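Local atomic coordinates of pseudoperoxidase (Leishmania major, PDB entry 5VIA), a protein that binds heme b within a peroxidase-family fold, with any peroxidase activity of its own uncertain. Residues A[43-48]-A[142-147]. Sequence-based numbering, arbitrary orientation.
Sequences VLAARR and HALGGL
The flat Ala45–Ala46 peptide takes a methyl of Leu144 over one face, with CD2 4.0 Å from both O of Ala45 and N of Ala46. The same methyl meets CB of Ala45 at 4.1 Å. On the helix itself, CA of Ala45 lies 3.3 Å above the guanidinium plane of Arg48, nearer the edge of the group than its centre. In the loop, the His142 ring meets O of Leu147 at its edge: ND1 donates in the ring plane across 2.7 Å, yet reaches the carbonyl 36° out of the carbonyl plane. This bond and the backbone bond from Leu147 N to His142 O tie together the two ends of 142-147. Within the peroxidase fold, the contact sets the turn between helices 137-142 and 149-155 against helix 33-49, beside the heme, which lies about 5 Å from the Leu144 side chain. Ala46 is about 8 Å, side chain to side chain, from Cys60, an axial ligand of the heme iron. Leu144 centres an inverse gamma turn; chi1 (-54°) sets CG anti to the carbonyl carbon, and chi2 (-178°) puts CD1 anti to CA, leaving CD2 to face the helix. The short side chains of Ala45 and Ala46 probably allow this methyl to reach the helix backbone. Met277 of helix 263-279 touches both Ala45 and Leu144.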
loop_
_atom_site.group_PDB
_atom_site.type_symbol
_atom_site.label_atom_id
_atom_site.label_comp_id
_atom_site.label_asym_id
_atom_site.label_seq_id
_atom_site.Cartn_x
_atom_site.Cartn_y
_atom_site.Cartn_z
ATOM N N VAL A 43 -0.082 4.419 -3.833
ATOM C CA VAL A 43 0.487 5.175 -4.950
ATOM C C VAL A 43 -0.381 6.410 -5.258
ATOM O O VAL A 43 0.132 7.537 -5.363
ATOM C CB VAL A 43 0.613 4.296 -6.221
ATOM C CG1 VAL A 43 1.191 5.089 -7.352
ATOM C CG2 VAL A 43 1.492 3.072 -5.942
ATOM N N LEU A 44 -1.693 6.202 -5.375
ATOM C CA LEU A 44 -2.593 7.291 -5.755
ATOM C C LEU A 44 -2.619 8.367 -4.677
ATOM O O LEU A 44 -2.508 9.551 -4.977
ATOM C CB LEU A 44 -4.000 6.749 -6.013
ATOM C CG LEU A 44 -4.095 5.884 -7.286
ATOM C CD1 LEU A 44 -5.481 5.288 -7.434
ATOM C CD2 LEU A 44 -3.732 6.707 -8.512
ATOM N N ALA A 45 -2.742 7.945 -3.425
ATOM C CA ALA A 45 -2.816 8.880 -2.307
ATOM C C ALA A 45 -1.515 9.646 -2.147
ATOM O O ALA A 45 -1.534 10.848 -1.873
ATOM C CB ALA A 45 -3.155 8.146 -1.030
ATOM N N ALA A 46 -0.381 8.954 -2.300
ATOM C CA ALA A 46 0.913 9.628 -2.209
ATOM C C ALA A 46 1.041 10.662 -3.312
ATOM O O ALA A 46 1.573 11.767 -3.096
ATOM C CB ALA A 46 2.071 8.623 -2.267
ATOM N N ARG A 47 0.554 10.327 -4.502
ATOM C CA ARG A 47 0.611 11.277 -5.612
ATOM C C ARG A 47 -0.273 12.512 -5.358
ATOM O O ARG A 47 0.143 13.644 -5.619
ATOM C CB ARG A 47 0.257 10.602 -6.940
ATOM C CG ARG A 47 1.348 9.656 -7.431
ATOM C CD ARG A 47 0.872 8.782 -8.588
ATOM N NE ARG A 47 0.495 9.577 -9.743
ATOM C CZ ARG A 47 1.361 10.017 -10.655
ATOM N NH1 ARG A 47 2.663 9.738 -10.538
ATOM N NH2 ARG A 47 0.936 10.740 -11.684
ATOM N N ARG A 48 -1.479 12.301 -4.848
ATOM C CA ARG A 48 -2.346 13.445 -4.517
ATOM C C ARG A 48 -1.712 14.345 -3.449
ATOM O O ARG A 48 -1.933 15.558 -3.429
ATOM C CB ARG A 48 -3.721 12.960 -4.060
ATOM C CG ARG A 48 -4.551 12.254 -5.136
ATOM C CD ARG A 48 -6.026 12.085 -4.695
ATOM N NE ARG A 48 -6.180 11.441 -3.386
ATOM C CZ ARG A 48 -6.116 10.127 -3.176
ATOM N NH1 ARG A 48 -5.874 9.300 -4.187
ATOM N NH2 ARG A 48 -6.284 9.632 -1.957
ATOM N N HIS A 142 1.953 10.544 7.438
ATOM C CA HIS A 142 1.085 11.475 8.162
ATOM C C HIS A 142 0.289 12.294 7.152
ATOM O O HIS A 142 -0.859 12.680 7.411
ATOM C CB HIS A 142 1.904 12.407 9.060
ATOM C CG HIS A 142 2.342 11.790 10.357
ATOM N ND1 HIS A 142 1.449 11.411 11.341
ATOM C CD2 HIS A 142 3.577 11.536 10.853
ATOM C CE1 HIS A 142 2.115 10.928 12.374
ATOM N NE2 HIS A 142 3.409 10.999 12.110
ATOM N N ALA A 143 0.895 12.545 5.992
ATOM C CA ALA A 143 0.295 13.412 4.985
ATOM C C ALA A 143 -0.836 12.765 4.175
ATOM O O ALA A 143 -1.468 13.430 3.358
ATOM C CB ALA A 143 1.382 13.966 4.060
ATOM N N LEU A 144 -1.093 11.480 4.408
ATOM C CA LEU A 144 -2.157 10.751 3.719
ATOM C C LEU A 144 -3.496 10.926 4.430
ATOM O O LEU A 144 -4.146 9.938 4.770
ATOM C CB LEU A 144 -1.802 9.255 3.645
ATOM C CG LEU A 144 -0.428 8.913 3.036
ATOM C CD1 LEU A 144 -0.210 7.410 2.973
ATOM C CD2 LEU A 144 -0.296 9.490 1.643
ATOM N N GLY A 145 -3.891 12.179 4.675
ATOM C CA GLY A 145 -5.173 12.472 5.298
ATOM C C GLY A 145 -5.067 13.002 6.726
ATOM O O GLY A 145 -6.081 13.198 7.390
ATOM N N GLY A 146 -3.847 13.231 7.200
ATOM C CA GLY A 146 -3.634 13.619 8.582
ATOM C C GLY A 146 -3.771 12.423 9.503
ATOM O O GLY A 146 -4.657 12.392 10.364
ATOM N N LEU A 147 -2.898 11.433 9.309
ATOM C CA LEU A 147 -2.903 10.222 10.120
ATOM C C LEU A 147 -2.205 10.449 11.462
ATOM O O LEU A 147 -1.246 11.231 11.541
ATOM C CB LEU A 147 -2.165 9.090 9.377
ATOM C CG LEU A 147 -2.598 8.714 7.968
ATOM C CD1 LEU A 147 -1.929 7.399 7.576
ATOM C CD2 LEU A 147 -4.072 8.551 7.922
#